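Local coordinates for protein filamentous hemagglutinin (PDB 1RWR) that serves as a Bordetella pertussis adhesin, its beta-helical secretion domain probably directing export across the outer membrane by the two-partner secretion pathway, at residues L122-G127 with G158-V163; R165-Q170 with I184-G189; R208-G213 with S237-R242; I230-S235 with I253-Q258; G259-G264 with G279-G284. One frame throughout, in Å; residues are numbered along the deposited sequence.

Interaction 1: residues L122-G127 with G158-V163; sequences LTLTTG and GYFDVV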
# COMPACT_ATOMS: atom_id res chain seq x y z
N LEU A 122 3.19 5.32 -1.93
CA LEU A 122 1.83 4.76 -1.98
C LEU A 122 1.58 3.83 -0.82
O LEU A 122 2.37 2.91 -0.60
CB LEU A 122 1.60 3.95 -3.27
CG LEU A 122 0.26 3.25 -3.49
CD1 LEU A 122 -0.94 4.21 -3.47
CD2 LEU A 122 0.23 2.56 -4.77
N THR A 123 0.49 4.05 -0.09
CA THR A 123 0.01 3.17 0.97
C THR A 123 -1.40 2.69 0.66
O THR A 123 -2.30 3.51 0.35
CB THR A 123 -0.04 3.96 2.26
OG1 THR A 123 1.25 4.59 2.49
CG2 THR A 123 -0.40 3.12 3.46
N LEU A 124 -1.59 1.36 0.71
CA LEU A 124 -2.90 0.73 0.56
C LEU A 124 -3.24 0.14 1.90
O LEU A 124 -2.46 -0.64 2.46
CB LEU A 124 -2.85 -0.36 -0.49
CG LEU A 124 -2.41 0.10 -1.86
CD1 LEU A 124 -2.50 -1.10 -2.84
CD2 LEU A 124 -3.26 1.29 -2.33
N THR A 125 -4.38 0.51 2.45
CA THR A 125 -4.69 0.13 3.82
C THR A 125 -6.17 -0.21 4.01
O THR A 125 -7.04 0.35 3.36
CB THR A 125 -4.17 1.22 4.84
OG1 THR A 125 -4.32 0.73 6.17
CG2 THR A 125 -5.02 2.47 4.77
N THR A 126 -6.44 -1.14 4.92
CA THR A 126 -7.80 -1.30 5.43
C THR A 126 -7.97 -0.64 6.78
O THR A 126 -9.00 -0.82 7.43
CB THR A 126 -8.22 -2.77 5.54
OG1 THR A 126 -7.34 -3.45 6.47
CG2 THR A 126 -8.04 -3.43 4.21
N GLY A 127 -7.00 0.15 7.21
CA GLY A 127 -7.14 0.96 8.42
C GLY A 127 -8.09 2.13 8.28
O GLY A 127 -8.22 2.74 7.20
N GLY A 158 9.02 6.02 -3.33
CA GLY A 158 9.98 5.76 -2.30
C GLY A 158 9.67 4.46 -1.57
O GLY A 158 10.56 3.63 -1.33
N TYR A 159 8.41 4.28 -1.19
CA TYR A 159 7.92 3.00 -0.67
C TYR A 159 6.51 2.73 -1.16
O TYR A 159 5.76 3.66 -1.54
CB TYR A 159 7.90 2.94 0.87
CG TYR A 159 7.05 4.02 1.50
CD1 TYR A 159 5.68 3.86 1.63
CD2 TYR A 159 7.61 5.22 1.94
CE1 TYR A 159 4.88 4.86 2.15
CE2 TYR A 159 6.81 6.23 2.51
CZ TYR A 159 5.45 6.03 2.59
OH TYR A 159 4.64 7.01 3.10
N PHE A 160 6.18 1.44 -1.11
CA PHE A 160 4.86 0.91 -1.33
C PHE A 160 4.56 0.11 -0.09
O PHE A 160 5.23 -0.90 0.18
CB PHE A 160 4.85 -0.02 -2.55
CG PHE A 160 3.55 -0.77 -2.74
CD1 PHE A 160 2.39 -0.08 -3.01
CD2 PHE A 160 3.51 -2.16 -2.68
CE1 PHE A 160 1.15 -0.76 -3.18
CE2 PHE A 160 2.29 -2.84 -2.80
CZ PHE A 160 1.12 -2.15 -3.09
N ASP A 161 3.54 0.54 0.65
CA ASP A 161 3.15 -0.09 1.92
C ASP A 161 1.75 -0.62 1.77
O ASP A 161 0.84 0.06 1.21
CB ASP A 161 3.12 0.91 3.07
CG ASP A 161 4.48 1.28 3.60
OD1 ASP A 161 5.53 0.77 3.09
OD2 ASP A 161 4.57 2.07 4.59
N VAL A 162 1.58 -1.84 2.27
CA VAL A 162 0.27 -2.51 2.34
C VAL A 162 0.04 -2.82 3.82
O VAL A 162 0.82 -3.55 4.44
CB VAL A 162 0.25 -3.81 1.57
CG1 VAL A 162 -1.09 -4.50 1.75
CG2 VAL A 162 0.50 -3.59 0.09
N VAL A 163 -1.01 -2.22 4.39
CA VAL A 163 -1.26 -2.24 5.83
C VAL A 163 -2.70 -2.67 6.09
O VAL A 163 -3.64 -1.93 5.80
CB VAL A 163 -0.96 -0.84 6.44
CG1 VAL A 163 -1.07 -0.89 7.96
CG2 VAL A 163 0.44 -0.37 6.01
O HOH W 1 2.57 4.18 4.69
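Two aromatic rings on neighbouring residues are used quite differently here. The F160 ring is met along its edge: L122 CG lies in the ring plane, L122 CD2 comes to 3.8 Å from F160 CE1, and L124 CD1 reaches the same F160 CE1 at 3.7 Å. L122 and F160 run side by side, each with CG anti to its backbone N, while L124 comes to that edge obliquely. The Y159 ring takes the hydroxyl of T123 at its edge, OG1 lying 3.7 Å from CE1, and R198 makes a cation-pi contact with it. The crowded chi1 of 59°, with CG between backbone N and carbonyl carbon, brings the CE1 edge of this ring toward the neighbouring strand. Strands 122-125 and 159-163 are adjacent parallel strands on successive turns of the beta-helix, joined by four regular backbone bonds such as L124 N to D161 O at 2.8 Å. L122, L124, F160 and V162 share the apolar face; the other carries T123, T125, D161 and V163, with strand 135-140 covering T125 and V163. D161 is held by a salt bridge from OD1 to R198 and a hydrogen bond from OD2 to Y193. A water donates to D161 OD2 and lies 2.6 Å from T123 OG1, tying the two strands together. Where the pairing ends, V163 O takes two donors: T126 N at 3.0 Å, in the carbonyl plane, and T125 OG1 at 2.8 Å, from above that plane. T125 OG1 in turn accepts from G127 N at 2.9 Å, an ST turn that fixes the hydroxyl's rotation.

Interaction 2: residues R165-Q170 with I184-G189; sequences RLVKLQ and IAVVAG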
# COMPACT_ATOMS: atom_id res chain seq x y z
N ARG A 165 -5.54 -6.04 7.92
CA ARG A 165 -5.64 -7.07 8.93
C ARG A 165 -5.02 -8.35 8.40
O ARG A 165 -4.29 -9.01 9.11
CB ARG A 165 -7.08 -7.27 9.39
CG ARG A 165 -7.21 -8.12 10.68
CD ARG A 165 -6.70 -7.35 11.92
NE ARG A 165 -6.51 -8.17 13.11
CZ ARG A 165 -7.45 -8.44 14.05
NH1 ARG A 165 -8.72 -8.09 13.90
NH2 ARG A 165 -7.12 -9.14 15.12
N LEU A 166 -5.37 -8.68 7.17
CA LEU A 166 -4.80 -9.80 6.44
C LEU A 166 -4.31 -9.35 5.07
O LEU A 166 -4.87 -8.44 4.46
CB LEU A 166 -5.85 -10.89 6.21
CG LEU A 166 -6.52 -11.51 7.45
CD1 LEU A 166 -7.63 -12.47 6.98
CD2 LEU A 166 -5.53 -12.24 8.38
N VAL A 167 -3.31 -10.04 4.54
CA VAL A 167 -2.78 -9.69 3.23
C VAL A 167 -2.54 -10.98 2.44
O VAL A 167 -1.96 -11.92 2.95
CB VAL A 167 -1.50 -8.85 3.30
CG1 VAL A 167 -1.01 -8.49 1.88
CG2 VAL A 167 -1.69 -7.63 4.12
N LYS A 168 -3.02 -10.99 1.20
CA LYS A 168 -2.80 -12.12 0.27
C LYS A 168 -1.99 -11.60 -0.91
O LYS A 168 -2.35 -10.58 -1.51
CB LYS A 168 -4.13 -12.68 -0.17
CG LYS A 168 -4.87 -13.31 1.04
CD LYS A 168 -6.23 -13.84 0.73
CE LYS A 168 -6.83 -14.61 1.97
NZ LYS A 168 -5.95 -14.93 3.19
N LEU A 169 -0.88 -12.27 -1.21
CA LEU A 169 0.04 -11.87 -2.26
C LEU A 169 0.04 -12.93 -3.35
O LEU A 169 0.71 -13.96 -3.22
CB LEU A 169 1.43 -11.67 -1.72
CG LEU A 169 1.56 -10.66 -0.57
CD1 LEU A 169 2.89 -10.76 0.14
CD2 LEU A 169 1.26 -9.23 -1.09
N GLN A 170 -0.73 -12.67 -4.39
CA GLN A 170 -0.92 -13.59 -5.52
C GLN A 170 -0.48 -12.99 -6.86
O GLN A 170 -0.87 -13.45 -7.95
CB GLN A 170 -2.36 -14.08 -5.57
CG GLN A 170 -2.74 -14.86 -4.33
CD GLN A 170 -4.24 -15.01 -4.13
OE1 GLN A 170 -5.04 -14.71 -5.02
NE2 GLN A 170 -4.61 -15.50 -2.96
N ILE A 184 9.39 -1.90 0.02
CA ILE A 184 8.11 -2.59 0.16
C ILE A 184 7.93 -2.92 1.64
O ILE A 184 8.86 -3.49 2.29
CB ILE A 184 8.09 -3.88 -0.65
CG1 ILE A 184 8.29 -3.62 -2.14
CG2 ILE A 184 6.79 -4.64 -0.36
CD1 ILE A 184 8.57 -4.87 -2.96
N ALA A 185 6.79 -2.57 2.20
CA ALA A 185 6.42 -3.03 3.54
C ALA A 185 5.02 -3.58 3.49
O ALA A 185 4.13 -2.97 2.90
CB ALA A 185 6.51 -1.90 4.54
N VAL A 186 4.85 -4.77 4.07
CA VAL A 186 3.55 -5.39 4.22
C VAL A 186 3.38 -5.58 5.74
O VAL A 186 4.23 -6.22 6.40
CB VAL A 186 3.46 -6.74 3.50
CG1 VAL A 186 2.09 -7.38 3.75
CG2 VAL A 186 3.71 -6.60 2.03
N VAL A 187 2.35 -4.96 6.30
CA VAL A 187 2.14 -4.91 7.75
C VAL A 187 0.74 -5.43 8.02
O VAL A 187 -0.27 -4.79 7.63
CB VAL A 187 2.30 -3.49 8.27
CG1 VAL A 187 1.95 -3.38 9.77
CG2 VAL A 187 3.71 -2.96 7.98
N ALA A 188 0.67 -6.62 8.63
CA ALA A 188 -0.59 -7.27 8.91
C ALA A 188 -0.87 -7.33 10.39
O ALA A 188 0.06 -7.29 11.21
CB ALA A 188 -0.61 -8.68 8.32
N GLY A 189 -2.15 -7.38 10.73
CA GLY A 189 -2.59 -7.50 12.12
C GLY A 189 -3.31 -6.25 12.59
O GLY A 189 -3.51 -5.30 11.85
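V167 and V186 both hold CG1 anti to the backbone N, at chi1 -178° in V167, and their branches cross obliquely. V186 CG1 thereby beds into the isopropyl group of V167, at 3.8 Å from V167 CG1 and equally close to V167 CG2. In R165 the first torsion also sets CG anti to N, but the chain then bends at chi2 (70°). That bend lays the CD-NE part of the side chain along the backbone of G189, so that R165 CD passes 3.6 Å from G189 C and R165 NE follows at 3.8 Å from the same carbon. The two strands do not pair. Strand 166-169 lies between strands 144-147 and 215-219 in one wall of the beta-helix, whereas strand 184-188 belongs to the long parallel sheet of another wall, and their side chains meet in the interior. V167 also packs on V162, and V186 on I217, so the valine pair is part of the apolar stack filling the core. Towards the corner the walls converge, and one weak hydrogen bond joins them: G189 N donates to R165 O at 3.1 Å with an N-H...O angle of 131°. A188 CB comes within 3.8 Å of that same R165 O, and lies 4.5 Å from V167 CG2. The R165 guanidinium is engaged beyond the two segments: NE forms a salt bridge with D236, and NH1 donates to A207 O and Q141 O. These outside partners probably fix the arginine's course past G189, whose positive phi would crowd a CB against the preceding carbonyl.

Interaction 3: residues R208-G213 with S237-R242; sequences RGAAAG and SGLGVR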
# COMPACT_ATOMS: atom_id res chain seq x y z
N ARG A 208 -10.64 -11.44 16.17
CA ARG A 208 -9.39 -11.94 15.60
C ARG A 208 -9.33 -11.71 14.09
O ARG A 208 -10.34 -11.44 13.41
CB ARG A 208 -9.23 -13.40 15.95
CG ARG A 208 -10.11 -14.28 15.12
CD ARG A 208 -10.11 -15.71 15.58
NE ARG A 208 -10.67 -16.51 14.51
CZ ARG A 208 -10.99 -17.78 14.63
NH1 ARG A 208 -10.82 -18.42 15.77
NH2 ARG A 208 -11.48 -18.41 13.57
N GLY A 209 -8.11 -11.71 13.58
CA GLY A 209 -7.91 -11.59 12.16
C GLY A 209 -8.23 -12.91 11.49
O GLY A 209 -8.80 -12.94 10.42
N ALA A 210 -7.83 -13.99 12.16
CA ALA A 210 -8.05 -15.36 11.70
C ALA A 210 -7.71 -16.26 12.89
O ALA A 210 -7.27 -15.78 13.93
CB ALA A 210 -7.17 -15.68 10.51
N ALA A 211 -7.87 -17.55 12.70
CA ALA A 211 -7.51 -18.54 13.73
C ALA A 211 -6.02 -18.66 13.96
O ALA A 211 -5.22 -18.42 13.07
CB ALA A 211 -8.04 -19.90 13.34
N ALA A 212 -5.67 -19.10 15.16
CA ALA A 212 -4.30 -19.47 15.46
C ALA A 212 -3.76 -20.43 14.37
O ALA A 212 -4.47 -21.32 13.91
CB ALA A 212 -4.24 -20.12 16.81
N GLY A 213 -2.55 -20.17 13.90
CA GLY A 213 -1.95 -20.95 12.83
C GLY A 213 -2.32 -20.57 11.40
O GLY A 213 -1.71 -21.07 10.45
N SER A 237 -0.93 -12.34 17.65
CA SER A 237 -0.32 -13.53 18.26
C SER A 237 -0.88 -14.81 17.62
O SER A 237 -2.08 -14.98 17.42
CB SER A 237 -0.57 -13.54 19.76
OG SER A 237 -0.04 -14.72 20.36
N GLY A 238 0.03 -15.69 17.24
CA GLY A 238 -0.37 -16.99 16.73
C GLY A 238 -0.59 -17.06 15.24
O GLY A 238 -0.83 -18.15 14.71
N LEU A 239 -0.52 -15.93 14.54
CA LEU A 239 -0.80 -15.94 13.09
C LEU A 239 0.52 -15.97 12.33
O LEU A 239 1.50 -15.42 12.81
CB LEU A 239 -1.64 -14.73 12.67
CG LEU A 239 -3.14 -14.90 12.89
CD1 LEU A 239 -3.45 -14.98 14.37
CD2 LEU A 239 -3.99 -13.84 12.31
N GLY A 240 0.52 -16.58 11.14
CA GLY A 240 1.76 -16.82 10.42
C GLY A 240 2.03 -15.87 9.30
O GLY A 240 1.12 -15.22 8.79
N VAL A 241 3.29 -15.78 8.91
CA VAL A 241 3.68 -15.20 7.65
C VAL A 241 4.16 -16.31 6.75
O VAL A 241 5.14 -16.97 7.06
CB VAL A 241 4.85 -14.21 7.82
CG1 VAL A 241 5.31 -13.70 6.45
CG2 VAL A 241 4.45 -13.08 8.71
N ARG A 242 3.44 -16.54 5.67
CA ARG A 242 3.83 -17.49 4.64
C ARG A 242 4.06 -16.70 3.37
O ARG A 242 3.18 -16.02 2.87
CB ARG A 242 2.78 -18.54 4.40
CG ARG A 242 3.22 -19.56 3.32
CD ARG A 242 2.39 -20.80 3.28
NE ARG A 242 0.98 -20.52 3.01
CZ ARG A 242 0.04 -21.45 3.00
NH1 ARG A 242 0.36 -22.71 3.26
NH2 ARG A 242 -1.22 -21.12 2.76
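A single hydrogen bond supplies the polar part of this contact between a surface loop and the loop residues leading into strand 240-242. G213 N donates to G238 O at 2.8 Å, nearly straight at the hydrogen (167°), although it approaches from above the carbonyl plane. G238 and G213 both have positive phi, so each is at a sharp bend in its chain. The apolar part belongs to L239, whose CG is anti to the carbonyl carbon (chi1 -83°). Its two methyls fork over the loop backbone: CD2 lies 3.8 Å from A210 N and 4.1 Å from A210 CB, while CD1 is 3.9 Å from A210 O. L239 also touches A216 of strand 215-219, so it joins the loop to the wall of the beta-helix. G238 is also bonded through its backbone to Q258 of the next turn, and G240 to A214, just beyond the loop. The balance is uneven: one good amide bond clamps the G213 end, whereas at the A210 end a methyl covers the amide A210 N, which is buried with no hydrogen-bond partner in the model, a probable small cost to the contact.

Interaction 4: residues I230-S235 with I253-Q258; sequences ITLVSS and ITVSSQ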
# COMPACT_ATOMS: atom_id res chain seq x y z
N ILE A 230 12.80 -4.82 1.84
CA ILE A 230 11.51 -5.52 1.98
C ILE A 230 11.29 -5.84 3.45
O ILE A 230 12.18 -6.40 4.13
CB ILE A 230 11.50 -6.83 1.17
CG1 ILE A 230 11.75 -6.57 -0.32
CG2 ILE A 230 10.16 -7.57 1.33
CD1 ILE A 230 11.90 -7.84 -1.11
N THR A 231 10.13 -5.46 3.96
CA THR A 231 9.77 -5.72 5.33
C THR A 231 8.38 -6.36 5.36
O THR A 231 7.44 -5.81 4.79
CB THR A 231 9.74 -4.43 6.10
OG1 THR A 231 11.03 -3.81 6.04
CG2 THR A 231 9.44 -4.68 7.58
N LEU A 232 8.28 -7.51 6.03
CA LEU A 232 7.01 -8.18 6.29
C LEU A 232 6.80 -8.30 7.78
O LEU A 232 7.67 -8.83 8.50
CB LEU A 232 6.95 -9.56 5.62
CG LEU A 232 7.39 -9.68 4.13
CD1 LEU A 232 7.41 -11.16 3.74
CD2 LEU A 232 6.52 -8.91 3.21
N VAL A 233 5.67 -7.80 8.25
CA VAL A 233 5.36 -7.74 9.66
C VAL A 233 3.95 -8.28 9.89
O VAL A 233 3.02 -7.88 9.20
CB VAL A 233 5.46 -6.30 10.20
CG1 VAL A 233 4.93 -6.25 11.66
CG2 VAL A 233 6.89 -5.77 10.11
N SER A 234 3.81 -9.17 10.87
CA SER A 234 2.54 -9.69 11.31
C SER A 234 2.53 -9.57 12.82
O SER A 234 3.43 -10.08 13.50
CB SER A 234 2.41 -11.16 10.91
OG SER A 234 1.23 -11.72 11.41
N SER A 235 1.57 -8.85 13.36
CA SER A 235 1.59 -8.55 14.79
C SER A 235 0.59 -9.37 15.63
O SER A 235 0.76 -9.43 16.86
CB SER A 235 1.45 -7.03 14.97
OG SER A 235 0.23 -6.68 14.46
N ILE A 253 16.10 -7.69 3.79
CA ILE A 253 14.82 -8.37 3.96
C ILE A 253 14.65 -8.62 5.44
O ILE A 253 15.52 -9.25 6.10
CB ILE A 253 14.78 -9.69 3.14
CG1 ILE A 253 14.80 -9.42 1.64
CG2 ILE A 253 13.57 -10.55 3.51
CD1 ILE A 253 15.09 -10.66 0.79
N THR A 254 13.55 -8.14 5.96
CA THR A 254 13.23 -8.30 7.37
C THR A 254 11.83 -8.87 7.50
O THR A 254 10.87 -8.31 6.93
CB THR A 254 13.29 -6.95 8.07
OG1 THR A 254 14.56 -6.33 7.79
CG2 THR A 254 13.20 -7.09 9.59
N VAL A 255 11.69 -9.95 8.24
CA VAL A 255 10.37 -10.51 8.55
C VAL A 255 10.21 -10.64 10.06
O VAL A 255 11.08 -11.25 10.74
CB VAL A 255 10.16 -11.89 7.87
CG1 VAL A 255 8.75 -12.36 8.09
CG2 VAL A 255 10.49 -11.85 6.43
N SER A 256 9.12 -10.11 10.58
CA SER A 256 8.77 -10.17 12.01
C SER A 256 7.37 -10.76 12.12
O SER A 256 6.43 -10.31 11.46
CB SER A 256 8.87 -8.76 12.61
OG SER A 256 8.35 -8.69 13.95
N SER A 257 7.23 -11.80 12.95
CA SER A 257 5.95 -12.45 13.13
C SER A 257 5.71 -12.77 14.58
O SER A 257 6.63 -13.16 15.29
CB SER A 257 5.91 -13.72 12.28
OG SER A 257 4.67 -14.42 12.45
N GLN A 258 4.46 -12.64 15.02
CA GLN A 258 4.06 -13.11 16.36
C GLN A 258 3.53 -14.54 16.30
O GLN A 258 2.90 -15.02 17.25
CB GLN A 258 3.08 -12.13 17.01
CG GLN A 258 3.67 -10.73 17.19
CD GLN A 258 5.01 -10.76 17.92
OE1 GLN A 258 6.00 -10.15 17.48
NE2 GLN A 258 5.04 -11.50 19.04
O HOH W 2 14.08 -4.61 5.61
O HOH W 3 1.78 -12.89 13.77
O HOH W 4 5.66 -8.89 14.63
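At the end of two parallel strands on consecutive turns of the beta-helix, Q258 folds toward S235 of the other strand's segment. Its CB packs 3.6 Å from S235 O, and CG comes closer still, 3.2 Å from that same S235 O. CG is anti to the carbonyl carbon and the chain then bends at chi2 (-53°), which turns the amide back along the pair. At the tip, OE1 accepts from a water 3.1 Å away; that water also donates to S234 O and accepts from S256 OG. Q258 N itself donates to S234 O at 3.2 Å, a long, bent bond entering from above the carbonyl plane, and to a second water bound by S234 OG. Further back the pairing is regular, with strands 230-234 and 253-257 only 1° from exactly parallel. T254 N, L232 N, S256 N and S234 N each donate to the opposite strand, the shortest being S256 N to L232 O at 2.8 Å. I230, I253, L232 and V255 fill the inward face. L232 and V255 point the same way, L232 CD1 lying 4.1 Å from V255 CG2, and V255 also touches I261 of the adjoining wall while L232 packs on M225. S257 OG, on this face as well, is bonded to G259 N and E260 O at the following corner. The other face, with T231, T254, V233 and S256, is partly exposed. There T231 and T254 both hold OG1 anti to the carbonyl carbon and share one water, which donates to I230 O at 3.0 Å and sits 2.8 Å from T254 OG1.

Interaction 5: residues G259-G264 with G279-G284; sequences GEIALG and GVVSAG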
# COMPACT_ATOMS: atom_id res chain seq x y z
N GLY A 259 3.79 -15.21 15.18
CA GLY A 259 3.61 -16.64 15.02
C GLY A 259 4.68 -17.20 14.12
O GLY A 259 5.83 -16.79 14.24
N GLU A 260 4.28 -18.09 13.23
CA GLU A 260 5.15 -18.79 12.28
C GLU A 260 5.70 -17.84 11.21
O GLU A 260 5.07 -16.82 10.86
CB GLU A 260 4.36 -19.93 11.62
CG GLU A 260 5.03 -20.68 10.51
CD GLU A 260 4.15 -21.76 9.90
OE1 GLU A 260 3.03 -22.03 10.44
OE2 GLU A 260 4.56 -22.34 8.89
N ILE A 261 6.85 -18.22 10.67
CA ILE A 261 7.31 -17.70 9.38
C ILE A 261 7.71 -18.87 8.52
O ILE A 261 8.44 -19.76 8.98
CB ILE A 261 8.54 -16.79 9.56
CG1 ILE A 261 8.25 -15.56 10.43
CG2 ILE A 261 9.10 -16.40 8.19
CD1 ILE A 261 9.52 -14.79 10.89
N ALA A 262 7.25 -18.87 7.28
CA ALA A 262 7.60 -19.87 6.30
C ALA A 262 7.91 -19.16 4.97
O ALA A 262 7.01 -18.63 4.33
CB ALA A 262 6.49 -20.80 6.11
N LEU A 263 9.18 -19.11 4.60
CA LEU A 263 9.57 -18.47 3.34
C LEU A 263 10.03 -19.51 2.36
O LEU A 263 10.45 -20.62 2.75
CB LEU A 263 10.74 -17.47 3.50
CG LEU A 263 10.54 -16.30 4.47
CD1 LEU A 263 11.74 -15.38 4.37
CD2 LEU A 263 9.22 -15.53 4.22
N GLY A 264 10.02 -19.11 1.10
CA GLY A 264 10.75 -19.80 0.04
C GLY A 264 12.16 -19.27 -0.09
O GLY A 264 12.92 -19.27 0.88
N GLY A 279 6.68 -18.32 16.58
CA GLY A 279 6.57 -19.74 16.31
C GLY A 279 7.74 -20.27 15.49
O GLY A 279 8.84 -19.74 15.55
N VAL A 280 7.49 -21.36 14.78
CA VAL A 280 8.49 -21.98 13.93
C VAL A 280 8.80 -21.07 12.76
O VAL A 280 7.88 -20.61 12.08
CB VAL A 280 8.02 -23.31 13.35
CG1 VAL A 280 9.09 -23.87 12.42
CG2 VAL A 280 7.74 -24.28 14.47
N VAL A 281 10.09 -20.84 12.53
CA VAL A 281 10.55 -19.99 11.43
C VAL A 281 11.35 -20.86 10.50
O VAL A 281 12.30 -21.52 10.96
CB VAL A 281 11.41 -18.83 11.94
CG1 VAL A 281 12.11 -18.10 10.77
CG2 VAL A 281 10.56 -17.89 12.73
N SER A 282 10.97 -20.90 9.22
CA SER A 282 11.68 -21.69 8.21
C SER A 282 11.83 -20.94 6.90
O SER A 282 11.02 -20.09 6.57
CB SER A 282 10.97 -22.98 7.92
OG SER A 282 9.72 -22.76 7.29
N ALA A 283 12.88 -21.29 6.16
CA ALA A 283 13.11 -20.68 4.86
C ALA A 283 13.78 -21.71 3.96
O ALA A 283 14.57 -22.54 4.43
CB ALA A 283 13.93 -19.47 4.98
N GLY A 284 13.42 -21.63 2.69
CA GLY A 284 13.92 -22.49 1.62
C GLY A 284 15.40 -22.37 1.31
O GLY A 284 16.15 -23.31 1.66
O HOH W 5 7.40 -22.47 9.34
O HOH W 6 10.05 -22.56 4.70
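This is a partly buried parallel strand pairing near the C-terminal end of the modelled chain. G279 N donates to G259 O at 2.9 Å from almost directly above the carbonyl plane; this bond precedes the regular strand, which begins at I261. I261 N to V280 O, S282 N to I261 O and L263 N to S282 O then carry the pairing forward, the middle one the shortest at 2.8 Å. Inside, I261 and V281 lie side by side and point the same way: I261 CD1 meets V281 CG2 at 3.8 Å, and both valine methyls lie within about 4.0 Å of I261 CB. L263 and V281 both pack on L275 of strand 272-277, another wall of the coil. The two segments occupy equivalent places on successive turns of the beta-helix, and strand 261-264 is bonded along its other edge to the turn before, through V241 and Q243. A262 and S282 are on the opposite face, and E260 lies just before the strand. The E260 side chain leaves with CG anti to N and passes V280 O at 3.3 Å from CG, and E260 OE2 takes a water that also donates to I261 O. That water has more acceptors within reach than protons, so probably not every bond is made at once. S282 OG stands in the crowded position between backbone N and carbonyl carbon (chi1 67°), bonded to this water and to a second water 2.6 Å from S282 OG, which donates to L263 O. At the corner, G284 N is shared by two carbonyls, L263 O at 3.1 Å and, by a weak bent bond, G264 O at 3.0 Å.

In the fold
Interactions 1 and 4 lie in the same ten-stranded wall of the beta-helix, and strand 184-188 of interaction 2 belongs to it too, bonded by its backbone to V162 on one edge and V233 on the other. Interaction 5 pairs strands in a different wall, meeting interaction 4 in the interior where V255 touches I261. Interactions 1 and 2 are buried; in 1 backbone pairing dominates, whereas 2 crosses between walls and relies on side chains plus one weak bond. Interactions 4 and 5 are partly buried, and waters bridge hydroxyls and carbonyls on their outer faces. Interaction 3 is the surface contact, a loop joined to the segment leading into strand 240-242, which itself pairs with strand 261-264 of interaction 5.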